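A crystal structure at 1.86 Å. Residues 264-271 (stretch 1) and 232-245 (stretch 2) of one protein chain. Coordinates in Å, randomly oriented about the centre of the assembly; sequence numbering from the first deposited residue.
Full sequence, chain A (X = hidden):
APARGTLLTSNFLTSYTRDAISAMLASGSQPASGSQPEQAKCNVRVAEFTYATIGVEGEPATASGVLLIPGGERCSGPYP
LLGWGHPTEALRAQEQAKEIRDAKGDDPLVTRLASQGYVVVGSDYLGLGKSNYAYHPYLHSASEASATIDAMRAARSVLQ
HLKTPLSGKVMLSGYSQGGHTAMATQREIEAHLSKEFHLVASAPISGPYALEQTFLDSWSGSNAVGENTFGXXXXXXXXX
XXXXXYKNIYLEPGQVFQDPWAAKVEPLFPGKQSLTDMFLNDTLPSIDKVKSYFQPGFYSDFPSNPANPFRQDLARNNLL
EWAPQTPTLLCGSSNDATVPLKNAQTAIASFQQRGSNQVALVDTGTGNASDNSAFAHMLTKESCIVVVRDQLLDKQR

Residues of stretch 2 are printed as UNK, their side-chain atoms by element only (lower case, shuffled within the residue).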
ATOM      1  N   LYS A 264     -16.152  -5.641  19.956  1.00 12.18           N
ATOM      2  CA  LYS A 264     -16.066  -4.374  19.238  1.00 12.82           C
ATOM      3  C   LYS A 264     -15.011  -4.276  18.142  1.00 11.07           C
ATOM      4  O   LYS A 264     -14.999  -3.304  17.386  1.00  8.76           O
ATOM      5  CB  LYS A 264     -15.832  -3.234  20.227  1.00 16.32           C
ATOM      6  CG  LYS A 264     -14.478  -3.278  20.908  1.00 19.40           C
ATOM      7  CD  LYS A 264     -14.221  -2.015  21.728  1.00 22.66           C
ATOM      8  CE  LYS A 264     -14.141  -0.778  20.844  1.00 21.42           C
ATOM      9  NZ  LYS A 264     -13.899   0.468  21.636  1.00 22.41           N
ATOM     10  N   VAL A 265     -14.143  -5.275  18.035  1.00  9.19           N
ATOM     11  CA  VAL A 265     -13.070  -5.215  17.045  1.00  8.90           C
ATOM     12  C   VAL A 265     -13.428  -5.398  15.566  1.00  9.16           C
ATOM     13  O   VAL A 265     -12.908  -4.674  14.711  1.00  7.89           O
ATOM     14  CB  VAL A 265     -11.932  -6.209  17.410  1.00  7.60           C
ATOM     15  CG1 VAL A 265     -12.427  -7.645  17.318  1.00  5.78           C
ATOM     16  CG2 VAL A 265     -10.738  -5.987  16.496  1.00  9.96           C
ATOM     17  N   GLU A 266     -14.314  -6.335  15.244  1.00  7.67           N
ATOM     18  CA  GLU A 266     -14.640  -6.557  13.836  1.00  8.32           C
ATOM     19  C   GLU A 266     -15.226  -5.357  13.082  1.00  8.10           C
ATOM     20  O   GLU A 266     -14.781  -5.041  11.978  1.00  8.75           O
ATOM     21  CB  GLU A 266     -15.545  -7.787  13.687  1.00 10.17           C
ATOM     22  CG  GLU A 266     -14.870  -9.080  14.150  1.00 12.24           C
ATOM     23  CD  GLU A 266     -15.526 -10.334  13.590  1.00 17.84           C
ATOM     24  OE1 GLU A 266     -16.743 -10.522  13.799  1.00 19.70           O
ATOM     25  OE2 GLU A 266     -14.816 -11.135  12.941  1.00 17.39           O
ATOM     26  N   PRO A 267     -16.213  -4.661  13.668  1.00  7.89           N
ATOM     27  CA  PRO A 267     -16.815  -3.500  12.994  1.00  8.08           C
ATOM     28  C   PRO A 267     -15.857  -2.334  12.719  1.00  7.12           C
ATOM     29  O   PRO A 267     -16.188  -1.423  11.966  1.00  5.81           O
ATOM     30  CB  PRO A 267     -17.937  -3.088  13.951  1.00  8.96           C
ATOM     31  CG  PRO A 267     -18.307  -4.382  14.618  1.00 10.48           C
ATOM     32  CD  PRO A 267     -16.961  -5.000  14.891  1.00  8.73           C
ATOM     33  N   LEU A 268     -14.672  -2.364  13.323  1.00  7.18           N
ATOM     34  CA  LEU A 268     -13.695  -1.287  13.146  1.00  6.49           C
ATOM     35  C   LEU A 268     -12.747  -1.454  11.959  1.00  6.88           C
ATOM     36  O   LEU A 268     -12.130  -0.482  11.514  1.00  5.54           O
ATOM     37  CB  LEU A 268     -12.829  -1.155  14.401  1.00  7.61           C
ATOM     38  CG  LEU A 268     -13.461  -0.813  15.750  1.00  7.92           C
ATOM     39  CD1 LEU A 268     -12.414  -0.993  16.846  1.00  9.19           C
ATOM     40  CD2 LEU A 268     -13.983   0.625  15.726  1.00  8.93           C
ATOM     41  N   PHE A 269     -12.636  -2.670  11.436  1.00  5.73           N
ATOM     42  CA  PHE A 269     -11.679  -2.921  10.364  1.00  5.84           C
ATOM     43  C   PHE A 269     -12.205  -3.555   9.079  1.00  5.21           C
ATOM     44  O   PHE A 269     -12.168  -4.774   8.927  1.00  5.12           O
ATOM     45  CB  PHE A 269     -10.546  -3.784  10.928  1.00  7.56           C
ATOM     46  CG  PHE A 269      -9.841  -3.161  12.104  1.00  6.47           C
ATOM     47  CD1 PHE A 269      -9.007  -2.060  11.926  1.00  6.74           C
ATOM     48  CD2 PHE A 269     -10.021  -3.665  13.390  1.00  7.65           C
ATOM     49  CE1 PHE A 269      -8.360  -1.465  13.012  1.00  7.96           C
ATOM     50  CE2 PHE A 269      -9.380  -3.078  14.486  1.00  6.53           C
ATOM     51  CZ  PHE A 269      -8.548  -1.977  14.294  1.00  7.86           C
ATOM     52  N   PRO A 270     -12.684  -2.735   8.126  1.00  4.69           N
ATOM     53  CA  PRO A 270     -12.771  -1.270   8.170  1.00  4.46           C
ATOM     54  C   PRO A 270     -14.094  -0.834   8.788  1.00  5.58           C
ATOM     55  O   PRO A 270     -15.001  -1.648   8.953  1.00  6.11           O
ATOM     56  CB  PRO A 270     -12.666  -0.884   6.698  1.00  5.03           C
ATOM     57  CG  PRO A 270     -13.437  -1.974   6.036  1.00  5.11           C
ATOM     58  CD  PRO A 270     -12.947  -3.227   6.760  1.00  4.67           C
ATOM     59  N   GLY A 271     -14.208   0.447   9.121  1.00  6.04           N
ATOM     60  CA  GLY A 271     -15.436   0.929   9.724  1.00  7.45           C
ATOM     61  C   GLY A 271     -15.653   2.425   9.613  1.00  7.54           C
ATOM     62  O   GLY A 271     -15.240   3.058   8.643  1.00  7.68           O
ATOM     63  N   UNK A 232      -1.378  -2.744  18.119  1.00  7.10           N
ATOM     64  CA  UNK A 232      -2.707  -3.237  18.461  1.00  7.99           C
ATOM     65  C   UNK A 232      -3.697  -2.962  17.332  1.00  7.52           C
ATOM     66  O   UNK A 232      -4.519  -3.814  16.998  1.00  7.60           O
ATOM     67  c   UNK A 232      -2.799  -2.658  22.294  1.00 17.11           C
ATOM     68  c   UNK A 232      -3.211  -2.612  19.777  1.00  9.27           C
ATOM     69  c   UNK A 232      -2.352  -3.129  20.936  1.00 13.24           C
ATOM     70  c   UNK A 232      -4.682  -2.961  20.004  1.00  8.94           C
ATOM     71  N   UNK A 233      -3.598  -1.780  16.732  1.00  6.50           N
ATOM     72  CA  UNK A 233      -4.482  -1.406  15.631  1.00  6.90           C
ATOM     73  C   UNK A 233      -4.178  -2.208  14.364  1.00  7.25           C
ATOM     74  O   UNK A 233      -5.071  -2.816  13.775  1.00  6.05           O
ATOM     75  c   UNK A 233      -4.395   2.486  16.073  1.00  8.84           C
ATOM     76  c   UNK A 233      -6.316   0.961  16.609  1.00  8.87           C
ATOM     77  c   UNK A 233      -4.345   0.094  15.338  1.00  8.33           C
ATOM     78  c   UNK A 233      -4.804   1.059  16.437  1.00  8.17           C
ATOM     79  N   UNK A 234      -2.914  -2.209  13.947  1.00  6.63           N
ATOM     80  CA  UNK A 234      -2.512  -2.933  12.742  1.00  7.74           C
ATOM     81  C   UNK A 234      -2.661  -4.446  12.906  1.00  7.28           C
ATOM     82  O   UNK A 234      -3.082  -5.144  11.980  1.00  6.33           O
ATOM     83  c   UNK A 234      -1.065  -2.576  12.381  1.00  7.94           C
ATOM     84  c   UNK A 234      -0.829  -1.090  12.093  1.00 10.20           C
ATOM     85  c   UNK A 234      -1.639  -0.674  10.878  1.00 10.20           C
ATOM     86  c   UNK A 234       0.652  -0.824  11.867  1.00  9.91           C
ATOM     87  N   UNK A 235      -2.319  -4.950  14.086  1.00  6.11           N
ATOM     88  CA  UNK A 235      -2.446  -6.374  14.338  1.00  6.73           C
ATOM     89  C   UNK A 235      -3.904  -6.798  14.307  1.00  6.67           C
ATOM     90  O   UNK A 235      -4.241  -7.853  13.767  1.00  5.44           O
ATOM     91  N   UNK A 236      -4.775  -5.981  14.893  1.00  5.39           N
ATOM     92  CA  UNK A 236      -6.203  -6.288  14.909  1.00  4.70           C
ATOM     93  C   UNK A 236      -6.776  -6.274  13.494  1.00  4.86           C
ATOM     94  O   UNK A 236      -7.568  -7.143  13.130  1.00  4.13           O
ATOM     95  c   UNK A 236      -6.949  -5.290  15.799  1.00  5.52           C
ATOM     96  o   UNK A 236      -6.542  -5.436  17.154  1.00  7.56           O
ATOM     97  N   UNK A 237      -6.379  -5.289  12.693  1.00  3.89           N
ATOM     98  CA  UNK A 237      -6.862  -5.208  11.313  1.00  4.34           C
ATOM     99  C   UNK A 237      -6.462  -6.497  10.580  1.00  3.12           C
ATOM    100  O   UNK A 237      -7.268  -7.113   9.882  1.00  3.73           O
ATOM    101  c   UNK A 237      -7.024  -3.454   9.422  1.00  5.06           C
ATOM    102  c   UNK A 237      -6.805  -2.157   8.957  1.00  6.05           C
ATOM    103  c   UNK A 237      -6.244  -3.987  10.616  1.00  4.99           C
ATOM    104  c   UNK A 237      -7.541  -1.631   7.894  1.00  5.16           C
ATOM    105  c   UNK A 237      -8.749  -3.707   7.715  1.00  5.82           C
ATOM    106  c   UNK A 237      -8.511  -2.408   7.281  1.00  5.73           C
ATOM    107  o   UNK A 237      -9.244  -1.871   6.249  1.00  4.73           O
ATOM    108  c   UNK A 237      -8.001  -4.225   8.784  1.00  5.71           C
ATOM    109  N   UNK A 238      -5.210  -6.910  10.762  1.00  4.01           N
ATOM    110  CA  UNK A 238      -4.693  -8.117  10.122  1.00  4.53           C
ATOM    111  C   UNK A 238      -5.457  -9.381  10.508  1.00  4.68           C
ATOM    112  O   UNK A 238      -5.801 -10.187   9.645  1.00  5.22           O
ATOM    113  c   UNK A 238      -3.214  -8.289  10.456  1.00  4.91           C
ATOM    114  N   UNK A 239      -5.708  -9.560  11.802  1.00  3.36           N
ATOM    115  CA  UNK A 239      -6.422 -10.741  12.288  1.00  3.43           C
ATOM    116  C   UNK A 239      -7.855 -10.804  11.759  1.00  4.53           C
ATOM    117  O   UNK A 239      -8.289 -11.830  11.229  1.00  3.75           O
ATOM    118  c   UNK A 239      -4.871 -10.785  15.862  1.00  5.68           C
ATOM    119  c   UNK A 239      -6.441 -10.770  13.836  1.00  3.43           C
ATOM    120  c   UNK A 239      -7.365 -11.882  14.339  1.00  3.75           C
ATOM    121  c   UNK A 239      -5.013 -10.957  14.358  1.00  2.65           C
ATOM    122  N   UNK A 240      -8.586  -9.704  11.907  1.00  3.74           N
ATOM    123  CA  UNK A 240      -9.968  -9.633  11.442  1.00  5.82           C
ATOM    124  C   UNK A 240     -10.056  -9.853   9.927  1.00  5.71           C
ATOM    125  O   UNK A 240     -10.916 -10.595   9.448  1.00  5.86           O
ATOM    126  c   UNK A 240     -10.595  -8.264  11.813  1.00  6.76           C
ATOM    127  c   UNK A 240     -10.767  -8.171  13.327  1.00  6.05           C
ATOM    128  c   UNK A 240     -11.935  -8.089  11.129  1.00 10.35           C
ATOM    129  N   UNK A 241      -9.159  -9.217   9.179  1.00  4.66           N
ATOM    130  CA  UNK A 241      -9.154  -9.352   7.725  1.00  4.50           C
ATOM    131  C   UNK A 241      -8.798 -10.769   7.283  1.00  5.31           C
ATOM    132  O   UNK A 241      -9.440 -11.319   6.388  1.00  4.43           O
ATOM    133  c   UNK A 241      -8.183  -8.349   7.104  1.00  4.97           C
ATOM    134  N   UNK A 242      -7.782 -11.366   7.905  1.00  5.41           N
ATOM    135  CA  UNK A 242      -7.390 -12.720   7.529  1.00  6.06           C
ATOM    136  C   UNK A 242      -8.506 -13.716   7.828  1.00  5.75           C
ATOM    137  O   UNK A 242      -8.660 -14.709   7.119  1.00  6.65           O
ATOM    138  c   UNK A 242      -6.098 -13.128   8.241  1.00  5.52           C
ATOM    139  c   UNK A 242      -3.300 -11.466   5.606  1.00  6.34           C
ATOM    140  s   UNK A 242      -4.563 -12.694   5.953  1.00  6.71           S
ATOM    141  c   UNK A 242      -4.860 -12.407   7.718  1.00  6.23           C
ATOM    142  N   UNK A 243      -9.282 -13.452   8.878  1.00  5.46           N
ATOM    143  CA  UNK A 243     -10.402 -14.328   9.213  1.00  6.18           C
ATOM    144  C   UNK A 243     -11.468 -14.200   8.119  1.00  6.09           C
ATOM    145  O   UNK A 243     -12.042 -15.194   7.687  1.00  8.04           O
ATOM    146  c   UNK A 243     -12.339 -14.617  10.895  1.00  4.76           C
ATOM    147  c   UNK A 243     -10.996 -13.950  10.577  1.00  5.44           C
ATOM    148  n   UNK A 243     -13.364 -16.693  10.166  1.00  7.02           N
ATOM    149  o   UNK A 243     -11.338 -16.779  11.131  1.00  7.53           O
ATOM    150  c   UNK A 243     -12.303 -16.128  10.737  1.00  7.18           C
ATOM    151  N   UNK A 244     -11.725 -12.976   7.663  1.00  6.46           N
ATOM    152  CA  UNK A 244     -12.715 -12.759   6.606  1.00  7.88           C
ATOM    153  C   UNK A 244     -12.273 -13.448   5.319  1.00  7.26           C
ATOM    154  O   UNK A 244     -13.053 -14.131   4.654  1.00  5.74           O
ATOM    155  c   UNK A 244     -13.609 -10.494   7.356  1.00 13.67           C
ATOM    156  c   UNK A 244     -15.267  -9.964   8.706  1.00 19.31           C
ATOM    157  c   UNK A 244     -13.295  -9.335   7.984  1.00 15.06           C
ATOM    158  c   UNK A 244     -12.882 -11.266   6.300  1.00  9.47           C
ATOM    159  n   UNK A 244     -14.848 -10.863   7.832  1.00 16.74           N
ATOM    160  n   UNK A 244     -14.344  -9.027   8.816  1.00 18.27           N
ATOM    161  N   UNK A 245     -11.008 -13.249   4.973  1.00  6.98           N
ATOM    162  CA  UNK A 245     -10.438 -13.807   3.754  1.00  8.25           C
ATOM    163  C   UNK A 245     -10.312 -15.327   3.742  1.00  8.91           C
ATOM    164  O   UNK A 245     -10.764 -15.982   2.802  1.00 10.56           O
ATOM    165  c   UNK A 245      -9.039 -13.203   3.483  1.00  8.81           C
ATOM    166  o   UNK A 245      -9.139 -11.773   3.431  1.00  8.69           O
ATOM    167  c   UNK A 245      -8.471 -13.723   2.161  1.00  6.67           C
TER
HETATM  168  O   HOH W   1     -14.395  -6.314   9.692  1.00 17.26           O

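Position 232 carries four carbons, forked at the first, with one arm two carbons long; the end of the side chain leads away from stretch 1 and touches nothing there. This is Ile232.

Position 233 also has four carbons, but the fork comes at the second. One branch tip nears the ring of Phe269, and the backbone O of 233 is nearer still to that ring, 3.6 Å from CZ of Phe269. The residue is Leu233; its CD2 is 4.4 Å from CZ of Phe269.

Position 234 repeats the pattern, four carbons forked at the second, pointed away from stretch 1: Leu234. Position 235 has no side-chain atoms and is Gly235.

At 236 there is one carbon, then one oxygen. CB points toward stretch 1, 3.5 Å from CE2 of Phe269 and 3.9 Å from CG2 of Val265. This is Ser236, whose OG donates to O of Ile232 at 2.6 Å. The hydroxyl donates back to its own helix and is also bonded elsewhere in the structure, while CB meets the apolar partners.

Position 237 has one carbon and a six-carbon ring bearing an oxygen; the ring packs against CB of Phe269, and the oxygen reaches CB of Pro270, the proline that follows a cis peptide bond. This is Tyr237. Its CD2 lies 3.4 Å from CB of Phe269, and its OH 3.6 Å from CB of Pro270. The Tyr237 and Phe269 rings sit obliquely, centroids 5.1 Å apart and planes at 34°.

Position 238 has a single carbon, directed away: Ala238. Position 239 has four carbons forked at the first, one arm two carbons long, and no contact: Ile239.

Position 240 has one carbon carrying two more, aimed toward stretch 1, where they touch CG2 of Val265 and CA of Glu266. This is Val240, with CG2 3.8 Å from CG2 of Val265 and CG1 4.1 Å from CA of Glu266.

Position 241 has one carbon, too far off for contact: Ala241. At 242 an unbranched run of two carbons, sulfur and a carbon stays distant, identifying Met242. Position 243 has three carbons, the third bearing an oxygen and a nitrogen. Its CB points toward stretch 1, but the side chain stops short of close contact. As amide and acid differ by that nitrogen, it is Gln243.

Position 244 has one carbon and a five-membered ring of three carbons and two nitrogens, which approaches OE2 of Glu266. This is His244. Its CE1 comes within 4.4 Å of OE2 of Glu266, while NE2 is 2.9 Å from O of a water. That water is also hydrogen-bonded to O of Glu266 at 2.6 Å and O of Phe269 at 2.8 Å.

Position 245 has one carbon carrying an oxygen and a carbon, out of reach: Thr245.

The contact works by shape, since no direct hydrogen bond crosses it. Phe269 is covered most, lying against the helix with Tyr237 CA and Ser236 C over one ring face. Residues 233, 236 or 237, 240 and 244 recur every three or four positions, with 236 and 237 adjacent, and form the helix's contacting stripe. Val265 and Val240 extend the apolar patch, and the water links His244 to two backbone carbonyls where the packing gives way to polar groups.

Stretch 2 (232-245) ILLGSYAIVAMQHT
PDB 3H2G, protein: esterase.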